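Local coordinates for protein lysine-sensitive aspartokinase 3 (Escherichia coli, PDB 2J0W) that catalyses the ATP-dependent phosphorylation of L-aspartate to 4-phospho-L-aspartate, the lysine-inhibited first step of lysine biosynthesis from aspartate, at residues V6-G11 with G200-A205. Sequence-based numbering, arbitrary orientation.
Sequences VSKFGG and GSDYTA. With ASP (aspartic acid), chain B; ADP (adenosine-5'-diphosphate), chain D.
With CG anti to its backbone N (chi1 -177°) and a bend at chi2 of -86°, Lys8 runs its side chain along helix 200-205 toward its N-terminal end, to Asp202, whose chi1 of -70° sets the carboxylate beside its own backbone N. This is the catalytic centre of the amino acid kinase fold: strand 6-9, inside the mainly parallel sheet, leads into a loop whose Gly10 and Gly11 meet the beta-phosphate of ADP, and the antiparallel helix packs on it with its first turn at the substrate. Low on the lysine, CB rests on CB of Ala205 at 3.8 Å, while Val6 turns CG1 toward the carbonyl O of the same alanine. Further out, CE of Lys8 passes 3.4 Å from CB of Ser201. The ammonium then forms a salt bridge, NZ to OD1 of Asp202 at 3.1 Å, meeting that oxygen from above the carboxylate plane. NZ also lies 3.0 Å from O3B of ADP, so one positive charge sits between Asp202 and the beta-phosphate and probably offsets both. An alanine in place of Lys8 would probably leave Asp202 OD1 and the beta-phosphate without their shared positive charge and open a gap beside Ser201. A magnesium ion lies about 4 Å from the Asp202 side chain. Gly10 brings its CA to 3.3 Å from O2B of ADP, where a CB would collide with that oxygen, and Gly11 N donates to it. On the substrate side, Ser201 OG is hydrogen-bonded to Ser39 OG, and Ser201 N donates to OD2 of the bound aspartate at 2.8 Å.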
loop_
_atom_site.group_PDB
_atom_site.type_symbol
_atom_site.label_atom_id
_atom_site.label_comp_id
_atom_site.label_asym_id
_atom_site.label_seq_id
_atom_site.Cartn_x
_atom_site.Cartn_y
_atom_site.Cartn_z
ATOM N N VAL A 6 23.446 13.847 27.929
ATOM C CA VAL A 6 23.656 14.746 26.799
ATOM C C VAL A 6 22.435 15.672 26.703
ATOM O O VAL A 6 21.294 15.200 26.654
ATOM C CB VAL A 6 23.805 13.931 25.495
ATOM C CG1 VAL A 6 23.921 14.858 24.304
ATOM C CG2 VAL A 6 25.032 13.032 25.590
ATOM N N SER A 7 22.674 16.984 26.696
ATOM C CA SER A 7 21.593 17.982 26.625
ATOM C C SER A 7 21.553 18.747 25.295
ATOM O O SER A 7 22.596 19.141 24.765
ATOM C CB SER A 7 21.731 18.993 27.773
ATOM O OG SER A 7 21.462 18.393 29.029
ATOM N N LYS A 8 20.355 18.977 24.766
ATOM C CA LYS A 8 20.231 19.692 23.502
ATOM C C LYS A 8 19.348 20.923 23.609
ATOM O O LYS A 8 18.266 20.884 24.197
ATOM C CB LYS A 8 19.697 18.756 22.415
ATOM C CG LYS A 8 19.594 19.375 21.021
ATOM C CD LYS A 8 18.279 20.115 20.804
ATOM C CE LYS A 8 18.108 20.472 19.329
ATOM N NZ LYS A 8 16.742 20.970 18.972
ATOM N N PHE A 9 19.823 22.019 23.026
ATOM C CA PHE A 9 19.100 23.281 23.054
ATOM C C PHE A 9 18.851 23.797 21.650
ATOM O O PHE A 9 19.774 23.876 20.828
ATOM C CB PHE A 9 19.896 24.295 23.861
ATOM C CG PHE A 9 20.113 23.884 25.286
ATOM C CD1 PHE A 9 19.157 24.169 26.260
ATOM C CD2 PHE A 9 21.278 23.213 25.659
ATOM C CE1 PHE A 9 19.356 23.798 27.585
ATOM C CE2 PHE A 9 21.489 22.834 26.978
ATOM C CZ PHE A 9 20.523 23.130 27.946
ATOM N N GLY A 10 17.592 24.139 21.393
ATOM C CA GLY A 10 17.185 24.628 20.091
ATOM C C GLY A 10 17.279 26.131 19.914
ATOM O O GLY A 10 17.766 26.849 20.791
ATOM N N GLY A 11 16.787 26.600 18.769
ATOM C CA GLY A 11 16.820 28.016 18.442
ATOM C C GLY A 11 16.377 28.923 19.565
ATOM O O GLY A 11 17.189 29.664 20.126
ATOM N N GLY A 200 17.982 18.754 12.460
ATOM C CA GLY A 200 19.012 17.765 12.709
ATOM C C GLY A 200 19.758 17.877 14.016
ATOM O O GLY A 200 20.496 16.956 14.394
ATOM N N SER A 201 19.601 18.990 14.716
ATOM C CA SER A 201 20.303 19.102 15.987
ATOM C C SER A 201 19.803 18.057 16.990
ATOM O O SER A 201 20.539 17.692 17.901
ATOM C CB SER A 201 20.159 20.509 16.578
ATOM O OG SER A 201 20.916 21.448 15.830
ATOM N N ASP A 202 18.559 17.584 16.826
ATOM C CA ASP A 202 18.004 16.567 17.728
ATOM C C ASP A 202 18.736 15.280 17.444
ATOM O O ASP A 202 19.182 14.558 18.350
ATOM C CB ASP A 202 16.516 16.300 17.470
ATOM C CG ASP A 202 15.632 17.445 17.887
ATOM O OD1 ASP A 202 15.890 18.036 18.967
ATOM O OD2 ASP A 202 14.668 17.736 17.134
ATOM N N TYR A 203 18.842 15.005 16.155
ATOM C CA TYR A 203 19.491 13.806 15.688
ATOM C C TYR A 203 20.919 13.752 16.225
ATOM O O TYR A 203 21.356 12.724 16.747
ATOM C CB TYR A 203 19.455 13.789 14.159
ATOM C CG TYR A 203 19.805 12.464 13.536
ATOM C CD1 TYR A 203 19.735 11.280 14.271
ATOM C CD2 TYR A 203 20.187 12.387 12.197
ATOM C CE1 TYR A 203 20.038 10.057 13.685
ATOM C CE2 TYR A 203 20.489 11.171 11.603
ATOM C CZ TYR A 203 20.410 10.011 12.349
ATOM O OH TYR A 203 20.667 8.802 11.749
ATOM N N THR A 204 21.637 14.867 16.131
ATOM C CA THR A 204 23.011 14.906 16.609
ATOM C C THR A 204 23.097 14.525 18.082
ATOM O O THR A 204 24.018 13.831 18.508
ATOM C CB THR A 204 23.626 16.311 16.446
ATOM O OG1 THR A 204 23.630 16.673 15.063
ATOM C CG2 THR A 204 25.053 16.330 16.974
ATOM N N ALA A 205 22.136 14.991 18.861
ATOM C CA ALA A 205 22.151 14.717 20.287
ATOM C C ALA A 205 22.005 13.236 20.564
ATOM O O ALA A 205 22.717 12.692 21.397
ATOM C CB ALA A 205 21.054 15.495 20.980
HETATM N N ASP B . 19.864 24.785 13.021
HETATM C CA ASP B . 19.172 23.826 12.164
HETATM C C ASP B . 17.813 24.460 11.795
HETATM O O ASP B . 17.615 25.661 12.104
HETATM C CB ASP B . 19.043 22.460 12.906
HETATM C CG ASP B . 18.119 22.416 14.144
HETATM O OD1 ASP B . 17.512 23.481 14.482
HETATM O OD2 ASP B . 17.995 21.314 14.791
HETATM O OXT ASP B . 16.933 23.726 11.226
HETATM P PB ADP D . 13.652 23.288 18.675
HETATM O O1B ADP D . 13.674 23.255 20.155
HETATM O O2B ADP D . 14.538 24.375 18.114
HETATM O O3B ADP D . 14.033 21.899 18.062
HETATM P PA ADP D . 11.232 23.263 17.061
HETATM O O1A ADP D . 10.460 24.436 16.583
HETATM O O2A ADP D . 12.070 22.562 16.040
HETATM O O3A ADP D . 12.158 23.670 18.269
HETATM O "O5'" ADP D . 10.064 22.328 17.665
HETATM C "C5'" ADP D . 9.234 22.547 18.849
HETATM C "C4'" ADP D . 7.805 22.697 18.359
HETATM O "O4'" ADP D . 7.227 21.587 17.611
HETATM C "C3'" ADP D . 6.724 23.002 19.364
HETATM O "O3'" ADP D . 7.018 24.357 19.773
HETATM C "C2'" ADP D . 5.486 22.816 18.513
HETATM O "O2'" ADP D . 5.207 23.973 17.742
HETATM C "C1'" ADP D . 5.813 21.668 17.628
HETATM N N9 ADP D . 5.075 20.350 17.932
HETATM C C8 ADP D . 4.454 19.664 16.949
HETATM N N7 ADP D . 3.855 18.554 17.330
HETATM C C5 ADP D . 4.109 18.506 18.646
HETATM C C6 ADP D . 3.711 17.529 19.632
HETATM N N6 ADP D . 3.023 16.472 19.373
HETATM N N1 ADP D . 4.153 17.806 20.940
HETATM C C2 ADP D . 4.909 18.944 21.268
HETATM N N3 ADP D . 5.279 19.867 20.334
HETATM C C4 ADP D . 4.866 19.616 19.067
#